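Local coordinates for NAD nucleotidase (Haemophilus influenzae, PDB 3ZTV), which degrades NAD in the periplasm to adenosine and nicotinamide riboside, acting as both a pyrophosphatase and a 5'-nucleotidase, at residues 158-163 and 224-229; 162-167 and 174-179; 210-215 and 220-225. All coordinates share one frame; numbering follows the deposited sequence.

Contact 1: 158-163 and 224-229. With ZN (zinc ion), chain B.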
# COMPACT_ATOMS: atom_id res chain seq x y z
N LEU A 158 -3.15 -8.31 -13.53
CA LEU A 158 -2.26 -7.75 -12.51
C LEU A 158 -0.80 -7.81 -12.97
O LEU A 158 -0.38 -8.81 -13.56
CB LEU A 158 -2.41 -8.52 -11.18
CG LEU A 158 -2.05 -7.79 -9.88
CD1 LEU A 158 -3.09 -6.74 -9.52
CD2 LEU A 158 -1.91 -8.80 -8.73
N ASP A 159 -0.03 -6.77 -12.65
CA ASP A 159 1.40 -6.71 -12.99
C ASP A 159 2.27 -6.61 -11.75
O ASP A 159 1.82 -6.18 -10.69
CB ASP A 159 1.67 -5.49 -13.88
CG ASP A 159 2.84 -5.68 -14.85
OD1 ASP A 159 3.65 -6.63 -14.73
OD2 ASP A 159 2.96 -4.82 -15.77
N THR A 160 3.51 -7.05 -11.89
CA THR A 160 4.52 -6.80 -10.89
C THR A 160 4.85 -5.30 -10.84
O THR A 160 4.95 -4.64 -11.89
CB THR A 160 5.77 -7.66 -11.14
OG1 THR A 160 6.67 -7.53 -10.03
CG2 THR A 160 6.47 -7.31 -12.48
N VAL A 161 4.98 -4.74 -9.64
CA VAL A 161 5.11 -3.29 -9.47
C VAL A 161 6.57 -2.81 -9.44
O VAL A 161 7.03 -2.16 -10.39
CB VAL A 161 4.33 -2.77 -8.24
CG1 VAL A 161 4.62 -1.30 -8.01
CG2 VAL A 161 2.83 -3.00 -8.44
N ASN A 162 7.29 -3.11 -8.36
CA ASN A 162 8.65 -2.59 -8.20
C ASN A 162 9.56 -2.95 -9.37
O ASN A 162 10.32 -2.12 -9.87
CB ASN A 162 9.27 -3.09 -6.89
CG ASN A 162 8.59 -2.52 -5.65
OD1 ASN A 162 7.92 -1.49 -5.71
ND2 ASN A 162 8.79 -3.19 -4.52
N LYS A 163 9.50 -4.20 -9.82
CA LYS A 163 10.34 -4.65 -10.92
C LYS A 163 10.10 -3.83 -12.20
O LYS A 163 11.04 -3.48 -12.93
CB LYS A 163 10.13 -6.14 -11.18
CG LYS A 163 10.99 -6.69 -12.30
CD LYS A 163 10.80 -8.19 -12.47
CE LYS A 163 11.37 -8.98 -11.30
NZ LYS A 163 11.40 -10.45 -11.61
N THR A 224 -0.11 -17.51 -13.55
CA THR A 224 1.10 -16.77 -13.21
C THR A 224 2.06 -16.51 -14.38
O THR A 224 2.26 -17.37 -15.26
CB THR A 224 1.87 -17.53 -12.11
OG1 THR A 224 1.04 -17.61 -10.94
CG2 THR A 224 3.18 -16.88 -11.75
N GLY A 225 2.68 -15.33 -14.34
CA GLY A 225 3.87 -15.04 -15.11
C GLY A 225 4.92 -14.33 -14.28
O GLY A 225 4.67 -13.95 -13.13
N ASP A 226 6.09 -14.17 -14.89
CA ASP A 226 7.27 -13.42 -14.40
C ASP A 226 8.42 -14.25 -13.85
O ASP A 226 9.58 -13.88 -14.06
CB ASP A 226 6.95 -12.28 -13.42
CG ASP A 226 8.16 -11.36 -13.20
OD1 ASP A 226 8.62 -10.70 -14.16
OD2 ASP A 226 8.68 -11.27 -12.06
N SER A 227 8.10 -15.33 -13.14
CA SER A 227 9.13 -16.15 -12.51
C SER A 227 9.75 -17.21 -13.43
O SER A 227 10.84 -17.71 -13.15
CB SER A 227 8.59 -16.80 -11.22
OG SER A 227 7.20 -17.14 -11.30
N HIS A 228 9.08 -17.53 -14.54
CA HIS A 228 9.61 -18.49 -15.53
C HIS A 228 9.73 -19.92 -14.94
O HIS A 228 10.50 -20.75 -15.46
CB HIS A 228 10.99 -18.05 -16.04
CG HIS A 228 11.02 -16.84 -16.94
ND1 HIS A 228 10.10 -15.82 -16.95
CD2 HIS A 228 11.95 -16.50 -17.86
CE1 HIS A 228 10.46 -14.91 -17.85
NE2 HIS A 228 11.57 -15.31 -18.42
N TYR A 229 8.99 -20.23 -13.89
CA TYR A 229 9.08 -21.56 -13.27
C TYR A 229 8.31 -22.62 -14.04
O TYR A 229 7.15 -22.41 -14.43
CB TYR A 229 8.51 -21.54 -11.85
CG TYR A 229 9.29 -20.76 -10.82
CD1 TYR A 229 10.60 -20.37 -11.04
CD2 TYR A 229 8.69 -20.42 -9.61
CE1 TYR A 229 11.30 -19.65 -10.06
CE2 TYR A 229 9.38 -19.72 -8.63
CZ TYR A 229 10.68 -19.33 -8.87
OH TYR A 229 11.36 -18.62 -7.90
ZN ZN B . 8.35 -10.68 -16.29
O HOH W 1 8.21 -9.69 -9.84
O HOH W 2 9.88 -11.97 -16.44

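Contact 2: 162-167 and 174-179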
# COMPACT_ATOMS: atom_id res chain seq x y z
N ASN A 162 7.29 -3.11 -8.36
CA ASN A 162 8.65 -2.59 -8.20
C ASN A 162 9.56 -2.95 -9.37
O ASN A 162 10.32 -2.12 -9.87
CB ASN A 162 9.27 -3.09 -6.89
CG ASN A 162 8.59 -2.52 -5.65
OD1 ASN A 162 7.92 -1.49 -5.71
ND2 ASN A 162 8.79 -3.19 -4.52
N LYS A 163 9.50 -4.20 -9.82
CA LYS A 163 10.34 -4.65 -10.92
C LYS A 163 10.10 -3.83 -12.20
O LYS A 163 11.04 -3.48 -12.93
CB LYS A 163 10.13 -6.14 -11.18
CG LYS A 163 10.99 -6.69 -12.30
CD LYS A 163 10.80 -8.19 -12.47
CE LYS A 163 11.37 -8.98 -11.30
NZ LYS A 163 11.40 -10.45 -11.61
N THR A 164 8.83 -3.52 -12.48
CA THR A 164 8.48 -2.74 -13.66
C THR A 164 8.93 -1.29 -13.52
O THR A 164 9.59 -0.74 -14.41
CB THR A 164 6.97 -2.81 -13.96
OG1 THR A 164 6.58 -4.18 -14.09
CG2 THR A 164 6.63 -2.07 -15.26
N VAL A 165 8.59 -0.67 -12.40
CA VAL A 165 8.94 0.72 -12.15
C VAL A 165 10.45 0.93 -12.14
O VAL A 165 10.96 1.89 -12.73
CB VAL A 165 8.31 1.21 -10.83
CG1 VAL A 165 8.87 2.58 -10.40
CG2 VAL A 165 6.80 1.28 -10.96
N ASN A 166 11.17 0.02 -11.50
CA ASN A 166 12.61 0.17 -11.29
C ASN A 166 13.43 -0.32 -12.48
O ASN A 166 14.39 0.35 -12.90
CB ASN A 166 13.05 -0.56 -10.02
CG ASN A 166 12.49 0.07 -8.75
OD1 ASN A 166 12.20 1.27 -8.71
ND2 ASN A 166 12.34 -0.73 -7.70
N SER A 167 13.07 -1.47 -13.04
CA SER A 167 13.93 -2.11 -14.04
C SER A 167 13.40 -2.06 -15.47
O SER A 167 14.08 -2.54 -16.40
CB SER A 167 14.20 -3.56 -13.65
OG SER A 167 14.80 -3.62 -12.36
N VAL A 174 1.83 6.79 -16.11
CA VAL A 174 1.28 5.47 -15.77
C VAL A 174 1.47 5.23 -14.27
O VAL A 174 2.60 5.24 -13.78
CB VAL A 174 1.98 4.35 -16.55
CG1 VAL A 174 1.38 3.00 -16.18
CG2 VAL A 174 1.85 4.61 -18.04
N LYS A 175 0.37 5.02 -13.56
CA LYS A 175 0.42 4.84 -12.11
C LYS A 175 0.28 3.36 -11.73
O LYS A 175 -0.53 2.63 -12.31
CB LYS A 175 -0.68 5.68 -11.44
CG LYS A 175 -0.28 7.14 -11.12
CD LYS A 175 0.23 7.90 -12.33
CE LYS A 175 0.50 9.37 -11.99
NZ LYS A 175 -0.75 10.16 -11.78
N PHE A 176 1.08 2.94 -10.76
CA PHE A 176 1.10 1.55 -10.30
C PHE A 176 0.57 1.44 -8.87
O PHE A 176 0.84 2.31 -8.04
CB PHE A 176 2.53 1.00 -10.33
CG PHE A 176 3.07 0.77 -11.71
CD1 PHE A 176 3.51 1.83 -12.50
CD2 PHE A 176 3.16 -0.52 -12.23
CE1 PHE A 176 4.01 1.60 -13.78
CE2 PHE A 176 3.66 -0.74 -13.51
CZ PHE A 176 4.08 0.32 -14.28
N TYR A 177 -0.14 0.35 -8.58
CA TYR A 177 -0.72 0.10 -7.26
C TYR A 177 -0.33 -1.28 -6.73
O TYR A 177 -0.13 -2.24 -7.49
CB TYR A 177 -2.24 0.31 -7.32
CG TYR A 177 -2.53 1.77 -7.62
CD1 TYR A 177 -2.59 2.71 -6.60
CD2 TYR A 177 -2.66 2.22 -8.93
CE1 TYR A 177 -2.81 4.05 -6.87
CE2 TYR A 177 -2.89 3.55 -9.21
CZ TYR A 177 -2.96 4.47 -8.18
OH TYR A 177 -3.16 5.81 -8.48
N ASP A 178 -0.23 -1.37 -5.40
CA ASP A 178 0.16 -2.59 -4.72
C ASP A 178 -0.60 -3.82 -5.20
O ASP A 178 -1.83 -3.80 -5.34
CB ASP A 178 -0.05 -2.42 -3.21
CG ASP A 178 0.40 -3.63 -2.43
OD1 ASP A 178 1.62 -3.87 -2.36
OD2 ASP A 178 -0.47 -4.34 -1.89
N GLU A 179 0.15 -4.89 -5.45
CA GLU A 179 -0.42 -6.14 -5.95
C GLU A 179 -1.47 -6.75 -5.02
O GLU A 179 -2.58 -7.08 -5.46
CB GLU A 179 0.68 -7.18 -6.22
CG GLU A 179 1.76 -6.79 -7.26
CD GLU A 179 3.01 -6.16 -6.64
OE1 GLU A 179 2.92 -5.56 -5.53
OE2 GLU A 179 4.10 -6.26 -7.28
O HOH W 3 6.40 -5.14 -6.37

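Contact 3: 210-215 and 220-225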
# COMPACT_ATOMS: atom_id res chain seq x y z
N ILE A 210 1.70 -16.56 -4.68
CA ILE A 210 1.53 -17.47 -3.55
C ILE A 210 1.12 -16.69 -2.29
O ILE A 210 0.26 -17.13 -1.52
CB ILE A 210 2.82 -18.30 -3.34
CG1 ILE A 210 2.96 -19.30 -4.48
CG2 ILE A 210 2.79 -19.02 -1.99
CD1 ILE A 210 4.34 -19.94 -4.60
N GLU A 211 1.73 -15.52 -2.08
CA GLU A 211 1.31 -14.65 -0.99
C GLU A 211 -0.15 -14.21 -1.14
O GLU A 211 -0.92 -14.23 -0.17
CB GLU A 211 2.24 -13.43 -0.90
CG GLU A 211 2.07 -12.59 0.35
CD GLU A 211 2.97 -11.37 0.38
OE1 GLU A 211 3.56 -11.03 -0.67
OE2 GLU A 211 3.07 -10.74 1.45
N ILE A 212 -0.54 -13.80 -2.34
CA ILE A 212 -1.92 -13.42 -2.60
C ILE A 212 -2.88 -14.57 -2.27
O ILE A 212 -3.92 -14.37 -1.61
CB ILE A 212 -2.10 -12.93 -4.05
CG1 ILE A 212 -1.38 -11.59 -4.26
CG2 ILE A 212 -3.57 -12.81 -4.42
CD1 ILE A 212 -1.31 -11.12 -5.72
N ALA A 213 -2.53 -15.78 -2.71
CA ALA A 213 -3.37 -16.95 -2.46
C ALA A 213 -3.64 -17.14 -0.96
O ALA A 213 -4.74 -17.53 -0.57
CB ALA A 213 -2.74 -18.20 -3.04
N GLN A 214 -2.64 -16.84 -0.13
CA GLN A 214 -2.75 -17.08 1.31
C GLN A 214 -3.29 -15.90 2.10
O GLN A 214 -3.72 -16.07 3.24
CB GLN A 214 -1.40 -17.51 1.86
CG GLN A 214 -0.92 -18.84 1.31
CD GLN A 214 0.48 -19.18 1.76
OE1 GLN A 214 1.45 -18.70 1.19
NE2 GLN A 214 0.59 -20.01 2.78
N LYS A 215 -3.28 -14.72 1.50
CA LYS A 215 -3.63 -13.49 2.21
C LYS A 215 -4.88 -12.79 1.71
O LYS A 215 -5.39 -11.88 2.36
CB LYS A 215 -2.46 -12.50 2.19
CG LYS A 215 -1.26 -12.96 2.99
CD LYS A 215 -0.18 -11.89 3.08
CE LYS A 215 0.96 -12.34 3.97
NZ LYS A 215 2.07 -11.34 4.02
N ASP A 220 -10.06 -17.59 -6.93
CA ASP A 220 -10.04 -19.05 -7.06
C ASP A 220 -8.82 -19.64 -7.76
O ASP A 220 -8.31 -20.69 -7.34
CB ASP A 220 -11.31 -19.49 -7.79
CG ASP A 220 -12.56 -19.10 -7.02
OD1 ASP A 220 -12.73 -19.56 -5.87
OD2 ASP A 220 -13.40 -18.32 -7.52
N VAL A 221 -8.35 -18.97 -8.81
CA VAL A 221 -7.21 -19.46 -9.60
C VAL A 221 -6.31 -18.28 -9.94
O VAL A 221 -6.80 -17.22 -10.36
CB VAL A 221 -7.66 -20.17 -10.92
CG1 VAL A 221 -6.46 -20.75 -11.68
CG2 VAL A 221 -8.65 -21.29 -10.61
N ILE A 222 -5.01 -18.45 -9.74
CA ILE A 222 -4.04 -17.41 -10.11
C ILE A 222 -3.07 -17.94 -11.17
O ILE A 222 -2.16 -18.73 -10.88
CB ILE A 222 -3.26 -16.87 -8.89
CG1 ILE A 222 -4.22 -16.49 -7.75
CG2 ILE A 222 -2.37 -15.71 -9.31
CD1 ILE A 222 -3.53 -16.05 -6.47
N VAL A 223 -3.28 -17.49 -12.40
CA VAL A 223 -2.50 -17.89 -13.57
C VAL A 223 -1.31 -16.95 -13.63
O VAL A 223 -1.49 -15.73 -13.73
CB VAL A 223 -3.37 -17.78 -14.85
CG1 VAL A 223 -2.58 -18.23 -16.09
CG2 VAL A 223 -4.67 -18.58 -14.69
N THR A 224 -0.11 -17.51 -13.55
CA THR A 224 1.10 -16.77 -13.21
C THR A 224 2.06 -16.51 -14.38
O THR A 224 2.26 -17.37 -15.26
CB THR A 224 1.87 -17.53 -12.11
OG1 THR A 224 1.04 -17.61 -10.94
CG2 THR A 224 3.18 -16.88 -11.75
N GLY A 225 2.68 -15.33 -14.34
CA GLY A 225 3.87 -15.04 -15.11
C GLY A 225 4.92 -14.33 -14.28
O GLY A 225 4.67 -13.95 -13.13

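Contact 1: 158-163 and 224-229
K163 and D226 approach from opposite directions and meet in a salt bridge, with K163 NZ 2.9 Å from D226 OD2. The ammonium arrives on the syn side of that oxygen, 20° out of the carboxylate plane. D226 divides its two oxygens between different partners: OD1 binds the zinc ion at 2.1 Å, while OD2 faces the lysine. A second bond reaches D226 OD2 from a water that donates to it at 2.8 Å. The same water lies 2.7 Å from T160 OG1 and so links the loop after strand 151-159 to the carboxylate. The extended first part of the lysine chain (chi1 -179°) lays K163 CD alongside D226 OD1 at 3.7 Å, and the bend at chi3 (-70°) then carries CE and NZ to OD2.

Further out, D70 and N102 share this zinc with D226, and D70 bridges the two zinc ions. Another water binds the metal at 2.0 Å and donates to the backbone O of D226, so the residue holds its zinc site both through OD1 and through this water. The bond from D226 N to D20 OD2 adds a link to a ligand of the other zinc.

Gripping OD2 with a lysine and a water probably restricts rotation of the carboxylate and helps keep OD1 aimed at the metal; the nearby positive charge probably also draws electron density toward OD2.

Contact 2: 162-167 and 174-179
V165 and F176 make the main apolar contact, a CH-pi interaction in which the valine methyl CG2 lies over one face of the ring. CG2 is 3.9 Å from the centroid of the F176 ring and 19° off its normal, an offset that leaves it closest to CD1 of the ring, at 3.7 Å. The two side chains run antiparallel past one another. The first torsion of V165 (chi1 169°) sets CG2 beside the backbone N and anti to the carbonyl carbon, and this is the branch lying over the ring. T164 reaches the far end of the same phenyl group: its CG2 is 3.6 Å from F176 CZ, approaching obliquely and crossing the phenylalanine side chain at about a right angle. The hydroxyl of T164 bonds the backbone O of T160, in the loop just before the helix, leaving CG2, with CB behind it, to meet the ring.

Helix 162-167 follows strand 151-159 of the six-stranded sheet in the calcineurin-like phosphoesterase fold, whereas strand 174-176 pairs antiparallel with strand 128-130. F176 also packs on V128 of that partner strand, and T164 touches N102, a ligand of zinc.

The polar link runs through a water. It accepts from N162 N at 3.0 Å, at the start of the short helix, and donates to E179 OE2 at 2.7 Å. E179 OE2 also takes a bond from the backbone N of V161, so one carboxylate oxygen holds two points of the turn leading into the helix. K175, pointing away from the helix, packs on P254 of the second subunit.

Contact 3: 210-215 and 220-225
A213 and I222 mark the nearest backbone approach, 7.7 Å between their CA atoms, and no hydrogen bond joins helix and strand across the contact. The space between the backbones is bridged by one methyl group, I222 CD1. The CB of I222 points to the helix, and the extended chi2 (176°) puts CD1 at the far end of that reach. There it touches I212 CG2 at 3.8 Å. It also rests against the helix backbone, 3.9 Å from A213 N, and alongside the methyl CB of A213 at 4.1 Å. The terminal carbon therefore sits where the two consecutive helix residues join. For I212 it is the CG2 branch, anti to the backbone N, that does the touching, and its side chain passes that of I222 at a slant.

This is the second half of a beta-alpha-beta unit: strand 198-203, helix 206-215 and strand 221-224, whose two strands lie side by side and parallel in the six-stranded sheet. L200 of the first strand packs against both I212 and I222, so all three elements meet in one apolar layer. A213 turns its methyl to V259 and V261 of the next strand, while I212 also meets I180 of helix 179-191.

Within the two segments the polar bonds stay inside each element. K215 NZ meets E211, one turn earlier, in a salt bridge at OE2 (2.8 Å) on its anti lone pair, while E211 OE1 pairs with K208. On the strand, the bond from T224 OG1 to I222 O is weak, at 3.4 Å; the polar link from helix to strand comes from N209 ND2 to the same hydroxyl.

How the contacts relate
Along the chain, strand 151-159 leads into residues 158-163, where contact 1 opens. Contact 2 begins on the shared residues N162 and K163 and closes a short loop at 174-179. The chain then runs through helix 179-191 and strand 198-203 before contact 3 closes the still shorter turn between 210-215 and 220-225. Contact 1 closes last, at 224-229. Contacts 2 and 3 both nest within contact 1, contact 2 sharing its opening residues and contact 3 its closing ones, T224 and G225; they follow in series and no contacts cross. L158 CD2 packs on I212 CD1 at 3.9 Å, joining contacts 1 and 3 beside the sheet whose strand ends lead to the zinc site.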